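CRISPR system Cmr subunit Cmr1-1 (Pyrococcus furiosus, PDB 4W8Z) is an RNA-binding subunit that, together with Cmr6, caps the type III-B Cmr ribonucleoprotein complex, a CRISPR effector of immunity against mobile genetic elements. Local coordinates at residues F8-F12 with A171-L176; S16-L22 with Y120-G124; R47-S52 with Y220-K224. All coordinates share one frame; numbering follows the deposited sequence.

Interaction 1: residues F8-F12 with A171-L176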
loop_
_atom_site.group_PDB
_atom_site.type_symbol
_atom_site.label_atom_id
_atom_site.label_comp_id
_atom_site.label_asym_id
_atom_site.label_seq_id
_atom_site.Cartn_x
_atom_site.Cartn_y
_atom_site.Cartn_z
ATOM N N PHE A 8 15.245 23.655 -4.734
ATOM C CA PHE A 8 14.150 22.947 -5.387
ATOM C C PHE A 8 12.959 22.796 -4.449
ATOM O O PHE A 8 13.132 22.665 -3.239
ATOM C CB PHE A 8 14.613 21.572 -5.866
ATOM C CG PHE A 8 15.634 21.622 -6.963
ATOM C CD1 PHE A 8 15.245 21.831 -8.275
ATOM C CD2 PHE A 8 16.982 21.450 -6.687
ATOM C CE1 PHE A 8 16.179 21.877 -9.291
ATOM C CE2 PHE A 8 17.921 21.494 -7.701
ATOM C CZ PHE A 8 17.518 21.710 -9.005
ATOM N N ILE A 9 11.752 22.813 -5.005
ATOM C CA ILE A 9 10.554 22.679 -4.182
ATOM C C ILE A 9 9.376 22.066 -4.946
ATOM O O ILE A 9 9.035 22.497 -6.046
ATOM C CB ILE A 9 10.136 24.047 -3.582
ATOM C CG1 ILE A 9 8.819 23.920 -2.818
ATOM C CG2 ILE A 9 10.037 25.118 -4.666
ATOM C CD1 ILE A 9 8.451 25.157 -2.033
ATOM N N GLU A 10 8.771 21.040 -4.349
ATOM C CA GLU A 10 7.631 20.340 -4.936
ATOM C C GLU A 10 6.448 20.378 -3.978
ATOM O O GLU A 10 6.592 20.063 -2.798
ATOM C CB GLU A 10 7.998 18.891 -5.258
ATOM C CG GLU A 10 9.221 18.732 -6.136
ATOM C CD GLU A 10 8.898 18.852 -7.610
ATOM O OE1 GLU A 10 8.072 18.052 -8.102
ATOM O OE2 GLU A 10 9.469 19.746 -8.277
ATOM N N GLU A 11 5.278 20.762 -4.476
ATOM C CA GLU A 11 4.115 20.911 -3.611
ATOM C C GLU A 11 2.939 20.060 -4.085
ATOM O O GLU A 11 2.666 19.974 -5.281
ATOM C CB GLU A 11 3.705 22.379 -3.533
ATOM C CG GLU A 11 4.868 23.347 -3.356
ATOM C CD GLU A 11 4.411 24.766 -3.076
ATOM O OE1 GLU A 11 3.727 24.979 -2.052
ATOM O OE2 GLU A 11 4.732 25.667 -3.880
ATOM N N PHE A 12 2.248 19.433 -3.137
ATOM C CA PHE A 12 1.124 18.558 -3.454
ATOM C C PHE A 12 -0.044 18.731 -2.493
ATOM O O PHE A 12 0.149 18.972 -1.303
ATOM C CB PHE A 12 1.557 17.088 -3.427
ATOM C CG PHE A 12 2.627 16.746 -4.417
ATOM C CD1 PHE A 12 2.297 16.275 -5.675
ATOM C CD2 PHE A 12 3.965 16.883 -4.085
ATOM C CE1 PHE A 12 3.279 15.956 -6.587
ATOM C CE2 PHE A 12 4.953 16.565 -4.994
ATOM C CZ PHE A 12 4.610 16.101 -6.245
ATOM N N ALA A 171 -1.351 20.033 -7.695
ATOM C CA ALA A 171 0.075 20.038 -7.424
ATOM C C ALA A 171 0.808 21.063 -8.276
ATOM O O ALA A 171 0.271 21.572 -9.262
ATOM C CB ALA A 171 0.657 18.656 -7.657
ATOM N N SER A 172 2.034 21.370 -7.868
ATOM C CA SER A 172 2.974 22.117 -8.690
ATOM C C SER A 172 4.290 21.358 -8.667
ATOM O O SER A 172 5.075 21.483 -7.726
ATOM C CB SER A 172 3.160 23.545 -8.182
ATOM O OG SER A 172 4.165 24.220 -8.924
ATOM N N SER A 173 4.518 20.555 -9.699
ATOM C CA SER A 173 5.648 19.638 -9.699
ATOM C C SER A 173 6.444 19.693 -10.991
ATOM O O SER A 173 6.030 19.135 -12.007
ATOM C CB SER A 173 5.165 18.210 -9.459
ATOM O OG SER A 173 6.248 17.303 -9.496
ATOM N N GLU A 174 7.590 20.363 -10.946
ATOM C CA GLU A 174 8.467 20.433 -12.102
ATOM C C GLU A 174 9.088 19.069 -12.365
ATOM O O GLU A 174 9.415 18.739 -13.504
ATOM C CB GLU A 174 9.559 21.486 -11.901
ATOM C CG GLU A 174 9.053 22.919 -11.945
ATOM C CD GLU A 174 10.178 23.940 -11.907
ATOM O OE1 GLU A 174 11.359 23.533 -11.985
ATOM O OE2 GLU A 174 9.880 25.152 -11.802
ATOM N N VAL A 175 9.235 18.271 -11.309
ATOM C CA VAL A 175 9.819 16.939 -11.438
ATOM C C VAL A 175 8.914 16.001 -12.234
ATOM O O VAL A 175 9.372 15.338 -13.162
ATOM C CB VAL A 175 10.113 16.313 -10.067
ATOM C CG1 VAL A 175 10.513 14.854 -10.229
ATOM C CG2 VAL A 175 11.205 17.088 -9.362
ATOM N N LEU A 176 7.634 15.949 -11.876
ATOM C CA LEU A 176 6.676 15.130 -12.612
ATOM C C LEU A 176 6.520 15.613 -14.049
ATOM O O LEU A 176 6.338 14.810 -14.964
ATOM C CB LEU A 176 5.316 15.126 -11.917
ATOM C CG LEU A 176 5.225 14.352 -10.600
ATOM C CD1 LEU A 176 3.765 14.236 -10.151
ATOM C CD2 LEU A 176 5.886 12.977 -10.714
#
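Glu11 and Ser172 face each other as an antiparallel hydrogen-bonded pair and Phe12 and Ala171 as the adjoining non-hydrogen-bonded pair, after which segment 171-176 leaves the sheet at Ser173 and enters helix 174-178. Ser172 N donates to Glu11 O at 3.0 Å; the return bond, from Glu11 N to Ser172 O, is nearly straight (177°) but weak. Beyond this ladder the contact depends on Glu10, whose chain bends sharply at chi2 (-84°) and so brings its carboxylate to the N-terminal end of that helix. Both oxygens receive weak bonds from Val175 N, each at 3.4 Å, and OE2 receives another weak one from Glu174 N. The hydroxyl of Ser173 donates to OE1, although the 2.4 Å between Ser173 OG and Glu10 OE1 is too short to be taken literally at this resolution. The same OG, at the N-cap, accepts from Leu176 N at 3.1 Å. Val175 crosses the Glu10 side chain at about a right angle, its CG2 methyl 3.4 Å from Glu10 CD. On the sheet face that carries Phe12 and Ala171, Phe12 CD1 meets Ala171 CB at 3.5 Å, while Leu176 CD1 reaches the ring edge in plane, 4.0 Å from Phe12 CE1. Helix 136-152 covers this face, with Ile139 against Glu10, Leu146 against Phe12 and Thr143 OG1 weakly bonded to Glu10 OE1. The pairing joins the first and last strands of a ferredoxin-like sheet, the RAMP core. The N-H groups of the helix start would modestly favour an anionic Glu10, a buried carboxylate that links the sheet to the capped helix end, although the nearby Glu174 carboxylate would tend to work against this.

Interaction 2: residues S16-L22 with Y120-G124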
loop_
_atom_site.group_PDB
_atom_site.type_symbol
_atom_site.label_atom_id
_atom_site.label_comp_id
_atom_site.label_asym_id
_atom_site.label_seq_id
_atom_site.Cartn_x
_atom_site.Cartn_y
_atom_site.Cartn_z
ATOM N N SER A 16 -8.041 11.941 0.618
ATOM C CA SER A 16 -8.430 10.575 0.944
ATOM C C SER A 16 -9.584 10.101 0.062
ATOM O O SER A 16 -10.612 10.770 -0.057
ATOM C CB SER A 16 -8.819 10.464 2.419
ATOM O OG SER A 16 -7.734 10.815 3.258
ATOM N N ILE A 17 -9.403 8.944 -0.564
ATOM C CA ILE A 17 -10.475 8.302 -1.310
ATOM C C ILE A 17 -11.275 7.403 -0.373
ATOM O O ILE A 17 -12.502 7.332 -0.455
ATOM C CB ILE A 17 -9.926 7.483 -2.486
ATOM C CG1 ILE A 17 -9.379 8.418 -3.565
ATOM C CG2 ILE A 17 -10.994 6.568 -3.054
ATOM C CD1 ILE A 17 -8.532 7.716 -4.602
ATOM N N THR A 18 -10.571 6.725 0.527
ATOM C CA THR A 18 -11.208 5.885 1.532
ATOM C C THR A 18 -10.931 6.423 2.930
ATOM O O THR A 18 -10.043 7.259 3.111
ATOM C CB THR A 18 -10.722 4.425 1.448
ATOM O OG1 THR A 18 -9.288 4.391 1.477
ATOM C CG2 THR A 18 -11.214 3.765 0.171
ATOM N N SER A 19 -11.696 5.946 3.909
ATOM C CA SER A 19 -11.540 6.359 5.302
ATOM C C SER A 19 -10.093 6.203 5.742
ATOM O O SER A 19 -9.479 5.160 5.519
ATOM C CB SER A 19 -12.457 5.542 6.212
ATOM O OG SER A 19 -13.792 5.546 5.731
ATOM N N THR A 20 -9.547 7.249 6.354
ATOM C CA THR A 20 -8.135 7.268 6.718
ATOM C C THR A 20 -7.977 7.306 8.232
ATOM O O THR A 20 -8.646 8.082 8.906
ATOM C CB THR A 20 -7.409 8.475 6.077
ATOM O OG1 THR A 20 -7.484 8.373 4.648
ATOM C CG2 THR A 20 -5.948 8.513 6.493
ATOM N N HIS A 21 -7.096 6.460 8.760
ATOM C CA HIS A 21 -6.909 6.346 10.202
ATOM C C HIS A 21 -5.450 6.517 10.623
ATOM O O HIS A 21 -4.668 5.566 10.608
ATOM C CB HIS A 21 -7.440 5.000 10.686
ATOM C CG HIS A 21 -8.913 4.832 10.490
ATOM N ND1 HIS A 21 -9.828 5.025 11.504
ATOM C CD2 HIS A 21 -9.634 4.502 9.392
ATOM C CE1 HIS A 21 -11.045 4.814 11.042
ATOM N NE2 HIS A 21 -10.956 4.496 9.762
ATOM N N LEU A 22 -5.091 7.737 11.005
ATOM C CA LEU A 22 -3.727 8.041 11.413
ATOM C C LEU A 22 -3.596 7.861 12.914
ATOM O O LEU A 22 -3.942 8.751 13.692
ATOM C CB LEU A 22 -3.348 9.460 10.994
ATOM C CG LEU A 22 -3.663 9.761 9.525
ATOM C CD1 LEU A 22 -3.241 11.164 9.131
ATOM C CD2 LEU A 22 -3.008 8.723 8.623
ATOM N N TYR A 120 -11.810 10.045 12.849
ATOM C CA TYR A 120 -11.026 9.556 11.722
ATOM C C TYR A 120 -11.022 10.614 10.628
ATOM O O TYR A 120 -11.617 11.680 10.788
ATOM C CB TYR A 120 -11.588 8.231 11.192
ATOM C CG TYR A 120 -12.892 8.351 10.421
ATOM C CD1 TYR A 120 -14.043 8.837 11.023
ATOM C CD2 TYR A 120 -12.973 7.950 9.095
ATOM C CE1 TYR A 120 -15.232 8.940 10.317
ATOM C CE2 TYR A 120 -14.156 8.042 8.390
ATOM C CZ TYR A 120 -15.280 8.538 9.001
ATOM O OH TYR A 120 -16.450 8.629 8.282
ATOM N N TYR A 121 -10.345 10.327 9.523
ATOM C CA TYR A 121 -10.379 11.213 8.366
ATOM C C TYR A 121 -11.211 10.578 7.257
ATOM O O TYR A 121 -10.765 9.632 6.604
ATOM C CB TYR A 121 -8.967 11.518 7.863
ATOM C CG TYR A 121 -8.168 12.450 8.748
ATOM C CD1 TYR A 121 -8.467 13.807 8.809
ATOM C CD2 TYR A 121 -7.104 11.979 9.507
ATOM C CE1 TYR A 121 -7.734 14.665 9.610
ATOM C CE2 TYR A 121 -6.365 12.831 10.311
ATOM C CZ TYR A 121 -6.686 14.171 10.355
ATOM O OH TYR A 121 -5.951 15.016 11.152
ATOM N N PRO A 122 -12.433 11.089 7.051
ATOM C CA PRO A 122 -13.351 10.518 6.060
ATOM C C PRO A 122 -12.932 10.863 4.636
ATOM O O PRO A 122 -12.125 11.780 4.460
ATOM C CB PRO A 122 -14.691 11.168 6.417
ATOM C CG PRO A 122 -14.308 12.476 7.002
ATOM C CD PRO A 122 -13.029 12.237 7.756
ATOM N N PRO A 123 -13.452 10.125 3.636
ATOM C CA PRO A 123 -13.189 10.441 2.226
ATOM C C PRO A 123 -13.404 11.923 1.930
ATOM O O PRO A 123 -14.457 12.466 2.259
ATOM C CB PRO A 123 -14.206 9.578 1.479
ATOM C CG PRO A 123 -14.403 8.400 2.374
ATOM C CD PRO A 123 -14.282 8.914 3.783
ATOM N N GLY A 124 -12.410 12.565 1.326
ATOM C CA GLY A 124 -12.483 13.988 1.067
ATOM C C GLY A 124 -11.526 14.765 1.952
ATOM O O GLY A 124 -11.294 15.947 1.730
#
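The rings of His21 and Tyr120 lie nearly parallel, planes at 19°, but are slid so far apart, with centroids 5.5 Å from each other, that they barely overlap. What His21 really touches is the root of the tyrosine: its CE1 comes obliquely to Tyr120 CB at 3.5 Å. Tyr120 CG sits between the backbone N and the carbonyl carbon (chi1 73°), which turns the phenol back along segment 16-22 until its CE2 rests 3.7 Å from Ser19 CB. Near the plane of this ring, at its edge, lies the carbonyl oxygen of Thr20, and the same oxygen is at the edge of the Tyr121 ring. Leu22 crosses Tyr121 at about a right angle and brings CD1 obliquely to within 3.7 Å of Tyr121 CE2; Phe127 adds an edge-to-face partner to that ring. Thr20 and Tyr121 form a single antiparallel bridge, a hydrogen-bonded pair. Thr20 N donates to Tyr121 O at 2.7 Å, and Tyr121 N donates back to Thr20 O at 2.9 Å. A second clasp closes the other end, where Gly124 N donates to Ser16 O at 2.9 Å and the Pro123 ring packs by its CB against the carbonyl oxygen of Ile17. Within the turn, the hydroxyls of Ser16 and Thr20 are hydrogen-bonded to each other, tying its two ends together. The loop after strand 8-16 is thereby pinned to the approach to strand 126-133, which lies beside strand 8-16 in the sheet. Thr18 OG1 bonds to Gly162 O and Ser165 N, Met166 of strand 166-172 touches Ser16 and Thr20, and helix 237-264 covers the turn through Thr237, Trp238 and Leu241.

Interaction 3: residues R47-S52 with Y220-K224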
loop_
_atom_site.group_PDB
_atom_site.type_symbol
_atom_site.label_atom_id
_atom_site.label_comp_id
_atom_site.label_asym_id
_atom_site.label_seq_id
_atom_site.Cartn_x
_atom_site.Cartn_y
_atom_site.Cartn_z
ATOM N N ARG A 47 12.465 2.504 -0.981
ATOM C CA ARG A 47 13.210 1.255 -0.901
ATOM C C ARG A 47 12.716 0.263 -1.943
ATOM O O ARG A 47 13.493 -0.515 -2.490
ATOM C CB ARG A 47 13.095 0.644 0.493
ATOM C CG ARG A 47 13.582 1.537 1.615
ATOM C CD ARG A 47 13.838 0.711 2.859
ATOM N NE ARG A 47 14.621 -0.476 2.524
ATOM C CZ ARG A 47 15.230 -1.256 3.410
ATOM N NH1 ARG A 47 15.160 -0.979 4.706
ATOM N NH2 ARG A 47 15.916 -2.312 2.997
ATOM N N ALA A 48 11.416 0.298 -2.212
ATOM C CA ALA A 48 10.815 -0.600 -3.190
ATOM C C ALA A 48 11.224 -0.212 -4.606
ATOM O O ALA A 48 11.406 -1.074 -5.466
ATOM C CB ALA A 48 9.302 -0.598 -3.053
ATOM N N LEU A 49 11.366 1.088 -4.847
ATOM C CA LEU A 49 11.815 1.572 -6.149
ATOM C C LEU A 49 13.301 1.303 -6.343
ATOM O O LEU A 49 13.701 0.602 -7.271
ATOM C CB LEU A 49 11.535 3.070 -6.307
ATOM C CG LEU A 49 10.076 3.529 -6.326
ATOM C CD1 LEU A 49 9.984 4.994 -6.731
ATOM C CD2 LEU A 49 9.236 2.659 -7.247
ATOM N N ALA A 50 14.114 1.870 -5.458
ATOM C CA ALA A 50 15.564 1.749 -5.555
ATOM C C ALA A 50 16.014 0.295 -5.438
ATOM O O ALA A 50 16.911 -0.142 -6.161
ATOM C CB ALA A 50 16.239 2.601 -4.488
ATOM N N GLY A 51 15.380 -0.453 -4.539
ATOM C CA GLY A 51 15.706 -1.853 -4.337
ATOM C C GLY A 51 15.561 -2.692 -5.594
ATOM O O GLY A 51 16.154 -3.765 -5.702
ATOM N N SER A 52 14.776 -2.200 -6.548
ATOM C CA SER A 52 14.580 -2.888 -7.819
ATOM C C SER A 52 15.880 -2.995 -8.603
ATOM O O SER A 52 16.014 -3.846 -9.479
ATOM C CB SER A 52 13.530 -2.167 -8.669
ATOM O OG SER A 52 12.266 -2.148 -8.030
ATOM N N TYR A 220 13.691 -8.582 -0.428
ATOM C CA TYR A 220 12.741 -7.608 0.088
ATOM C C TYR A 220 11.805 -7.162 -1.032
ATOM O O TYR A 220 12.083 -7.389 -2.211
ATOM C CB TYR A 220 13.469 -6.409 0.713
ATOM C CG TYR A 220 14.715 -5.964 -0.033
ATOM C CD1 TYR A 220 15.948 -6.557 0.218
ATOM C CD2 TYR A 220 14.659 -4.947 -0.979
ATOM C CE1 TYR A 220 17.088 -6.160 -0.460
ATOM C CE2 TYR A 220 15.797 -4.540 -1.662
ATOM C CZ TYR A 220 17.010 -5.149 -1.396
ATOM O OH TYR A 220 18.149 -4.757 -2.069
ATOM N N ALA A 221 10.688 -6.544 -0.660
ATOM C CA ALA A 221 9.694 -6.105 -1.631
ATOM C C ALA A 221 10.243 -5.013 -2.535
ATOM O O ALA A 221 10.850 -4.048 -2.066
ATOM C CB ALA A 221 8.439 -5.616 -0.923
ATOM N N THR A 222 10.040 -5.179 -3.836
ATOM C CA THR A 222 10.427 -4.174 -4.813
ATOM C C THR A 222 9.290 -3.965 -5.799
ATOM O O THR A 222 8.446 -4.847 -5.979
ATOM C CB THR A 222 11.698 -4.570 -5.598
ATOM O OG1 THR A 222 11.419 -5.707 -6.428
ATOM C CG2 THR A 222 12.852 -4.884 -4.657
ATOM N N LEU A 223 9.270 -2.801 -6.441
ATOM C CA LEU A 223 8.281 -2.533 -7.473
ATOM C C LEU A 223 8.473 -3.467 -8.662
ATOM O O LEU A 223 7.507 -4.009 -9.195
ATOM C CB LEU A 223 8.358 -1.080 -7.941
ATOM C CG LEU A 223 7.482 -0.808 -9.171
ATOM C CD1 LEU A 223 6.011 -0.983 -8.829
ATOM C CD2 LEU A 223 7.753 0.559 -9.777
ATOM N N LYS A 224 9.728 -3.647 -9.068
ATOM C CA LYS A 224 10.061 -4.454 -10.241
ATOM C C LYS A 224 9.477 -5.852 -10.170
ATOM O O LYS A 224 8.930 -6.355 -11.150
ATOM C CB LYS A 224 11.574 -4.559 -10.416
ATOM C CG LYS A 224 11.987 -5.211 -11.728
ATOM C CD LYS A 224 13.443 -5.620 -11.711
ATOM C CE LYS A 224 14.007 -5.677 -13.118
ATOM N NZ LYS A 224 14.070 -4.314 -13.725
#
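Ser52 and Ala48, one turn apart on helix 38-54, form the tight side of this buried contact with the backbone of Thr222-Lys224. Ala48 O accepts two bonds: Ser52 OG donates to it in the carbonyl plane, while Leu223 N, 2.9 Å from Ala48 O, comes in from above that plane, 49° out of it. Ser52 OG in turn accepts from Lys224 N at 3.1 Å and 163°, so the hydroxyl both gives and receives. Its chi1 of -62° sets OG beside its own backbone N, within bonding distance of Ala48 O a turn earlier and still facing the loop. Apolar atoms close in around this polar core. Leu49 and Leu223 lie side by side, pointing the same way, with their CD2 methyls 3.6 Å apart, and Leu199 of helix 188-206 and Leu152 of helix 136-152 extend the cluster around Leu223. Thr222 sets CG2 against Gly51 C at 3.6 Å, while its OG1 turns to Phe225 N further along the loop. Gly51 carries no side chain, and the Tyr220 ring comes edge-on to the helix backbone there, with Tyr220 CE2 3.8 Å from Gly51 CA. Packing slackens toward the partly exposed flanks. Arg47 CZ stands over the Tyr220 ring, but 6.0 Å from its centroid, at most a weak cation-pi attraction, and its NE has a long, weak ion pair with Glu65. On the other flank, the side chain of Lys224 meets Ser52 through CB, 3.5 Å from Ser52 CB. The helix and the loop leading to strand 226-231 are thus fastened by two loop N-H groups on a carbonyl and a buried hydroxyl, beside packed leucines; the charged ends of Arg47 and Lys224 add no strong ionic bond.

In the fold
Interactions 1 and 2 tie down successive parts of the N-terminal chain: strand 8-16 begins in the first, and the loop following it takes part in the second, their centres about 24 Å apart. Helix 38-54, the next element, carries interaction 3. This lies about 10 Å from interaction 1 between nearest atoms and about 17 Å from interaction 2, on the other side of the chain's centre. Helix 136-152 contacts both 1 and 3. Interaction 3 uses the loop before strand 226-231, and helix 237-264 packs on the turn of interaction 2, so both lie where N- and C-terminal parts meet. The structure is the apo form, so none of the three can be placed relative to bound RNA.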